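Local structure of transcriptional regulator (Rhodococcus sp., 2O0Y) at residues B[26-31]-B[60-65]. The protein probably binds DNA as a transcription factor of the IclR family and so regulates transcription. Residues are numbered along the deposited sequence; the frame is centred on the assembly and turned at random.
Sequences IDLLEL and ATMCAR
M62 meets L28 and L29 with no flat group on either side; methyl, methine and selenium make the contact, and no hydrogen bond joins the two segments. M62 is a selenomethionine and reaches across from its helix as a single long arm. CG stands beside the backbone N, and the chain then runs nearly straight through CB-CG (chi2 164°). It bends at the CG-SE bond (chi3 83°), and this turns the methyl aside from the line of the arm. Selenium and methyl therefore serve different leucines. M62 SE lies 3.9 Å from L28 CD1. M62 CE touches the fork of L29, 3.6 Å from L29 CD2 and 3.7 Å from L29 CG. Both leucines meet the arm at a slant. The CB of L28 points toward the other helix. The CB of L29 does not point that way, yet its CG and CD2 still reach the methyl of M62. The two segments belong to helices 18-29 and 52-64 of the helix-turn-helix domain. In a winged domain of this kind the second of these is probably the recognition helix, and M62 is near its C-terminal end. The helices stand well apart here, with L29 CA and M62 CA 9.9 Å from each other, and side chains bridge the gap. All three residues are buried. L28 also packs on L44 and T48 of helix 41-48, while V67 touches both L29 and M62. R65 forms salt bridges with D27 and E30 of the second subunit, and W85 of that subunit packs on L29.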
loop_
_atom_site.group_PDB
_atom_site.type_symbol
_atom_site.label_atom_id
_atom_site.label_comp_id
_atom_site.label_asym_id
_atom_site.label_seq_id
_atom_site.Cartn_x
_atom_site.Cartn_y
_atom_site.Cartn_z
ATOM N N ILE B 26 0.548 18.989 11.207
ATOM C CA ILE B 26 1.718 18.684 10.366
ATOM C C ILE B 26 2.976 18.429 11.197
ATOM O O ILE B 26 3.717 17.470 10.921
ATOM C CB ILE B 26 1.920 19.799 9.295
ATOM C CG1 ILE B 26 0.669 19.897 8.403
ATOM C CG2 ILE B 26 3.185 19.534 8.442
ATOM C CD1 ILE B 26 0.631 21.230 7.527
ATOM N N ASP B 27 3.281 19.276 12.184
ATOM C CA ASP B 27 4.457 19.055 13.012
ATOM C C ASP B 27 4.456 17.679 13.711
ATOM O O ASP B 27 5.517 17.042 13.952
ATOM C CB ASP B 27 4.568 20.201 14.075
ATOM C CG ASP B 27 4.851 21.531 13.454
ATOM O OD1 ASP B 27 5.204 21.581 12.239
ATOM O OD2 ASP B 27 4.687 22.568 14.153
ATOM N N LEU B 28 3.271 17.226 14.096
ATOM C CA LEU B 28 3.145 15.918 14.781
ATOM C C LEU B 28 3.358 14.794 13.782
ATOM O O LEU B 28 4.117 13.875 14.046
ATOM C CB LEU B 28 1.730 15.767 15.434
ATOM C CG LEU B 28 1.544 16.679 16.666
ATOM C CD1 LEU B 28 0.035 16.719 17.081
ATOM C CD2 LEU B 28 2.349 16.064 17.873
ATOM N N LEU B 29 2.721 14.884 12.613
ATOM C CA LEU B 29 2.889 13.840 11.594
ATOM C C LEU B 29 4.323 13.755 11.117
ATOM O O LEU B 29 4.837 12.689 10.808
ATOM C CB LEU B 29 1.972 14.164 10.423
ATOM C CG LEU B 29 0.468 14.013 10.661
ATOM C CD1 LEU B 29 -0.338 14.571 9.477
ATOM C CD2 LEU B 29 0.203 12.488 10.815
ATOM N N GLU B 30 4.992 14.886 11.062
ATOM C CA GLU B 30 6.425 14.872 10.676
ATOM C C GLU B 30 7.313 14.065 11.591
ATOM O O GLU B 30 8.434 13.697 11.223
ATOM C CB GLU B 30 6.941 16.306 10.627
ATOM C CG GLU B 30 6.310 17.113 9.516
ATOM C CD GLU B 30 6.970 16.893 8.184
ATOM O OE1 GLU B 30 7.983 16.133 8.120
ATOM O OE2 GLU B 30 6.479 17.469 7.187
ATOM N N LEU B 31 6.851 13.763 12.807
ATOM C CA LEU B 31 7.714 12.986 13.718
ATOM C C LEU B 31 7.641 11.478 13.375
ATOM O O LEU B 31 8.395 10.691 13.878
ATOM C CB LEU B 31 7.234 13.171 15.189
ATOM C CG LEU B 31 7.527 14.563 15.764
ATOM C CD1 LEU B 31 6.794 14.711 17.127
ATOM C CD2 LEU B 31 9.030 14.707 15.895
ATOM N N ALA B 60 -6.201 13.165 20.043
ATOM C CA ALA B 60 -7.594 12.736 20.140
ATOM C C ALA B 60 -8.368 12.931 18.815
ATOM O O ALA B 60 -8.983 11.984 18.305
ATOM C CB ALA B 60 -8.280 13.454 21.267
ATOM N N THR B 61 -8.345 14.150 18.261
ATOM C CA THR B 61 -9.019 14.420 16.987
ATOM C C THR B 61 -8.455 13.544 15.863
ATOM O O THR B 61 -9.209 12.988 15.060
ATOM C CB THR B 61 -8.904 15.920 16.555
ATOM O OG1 THR B 61 -9.630 16.718 17.486
ATOM C CG2 THR B 61 -9.591 16.125 15.212
HETATM N N MSE B 62 -7.129 13.423 15.810
HETATM C CA MSE B 62 -6.429 12.554 14.821
HETATM C C MSE B 62 -6.797 11.090 14.914
HETATM O O MSE B 62 -7.052 10.440 13.878
HETATM C CB MSE B 62 -4.898 12.758 14.991
HETATM C CG MSE B 62 -4.491 14.137 14.529
HETATM SE SE MSE B 62 -2.685 14.706 15.159
HETATM C CE MSE B 62 -1.587 13.779 13.709
ATOM N N CYS B 63 -6.885 10.559 16.147
ATOM C CA CYS B 63 -7.287 9.166 16.352
ATOM C C CYS B 63 -8.775 9.019 15.956
ATOM O O CYS B 63 -9.137 8.079 15.276
ATOM C CB CYS B 63 -7.127 8.763 17.827
ATOM S SG CYS B 63 -5.450 8.350 18.227
ATOM N N ALA B 64 -9.629 9.964 16.371
ATOM C CA ALA B 64 -11.031 9.891 16.010
ATOM C C ALA B 64 -11.210 9.806 14.503
ATOM O O ALA B 64 -12.133 9.200 14.014
ATOM C CB ALA B 64 -11.779 11.082 16.561
ATOM N N ARG B 65 -10.308 10.432 13.769
ATOM C CA ARG B 65 -10.393 10.436 12.324
ATOM C C ARG B 65 -9.541 9.333 11.643
ATOM O O ARG B 65 -9.444 9.307 10.416
ATOM C CB ARG B 65 -9.927 11.798 11.809
ATOM C CG ARG B 65 -10.436 12.121 10.438
ATOM C CD ARG B 65 -11.997 12.456 10.438
ATOM N NE ARG B 65 -12.354 12.632 9.041
ATOM C CZ ARG B 65 -12.524 13.796 8.440
ATOM N NH1 ARG B 65 -12.427 14.951 9.129
ATOM N NH2 ARG B 65 -12.816 13.805 7.150
#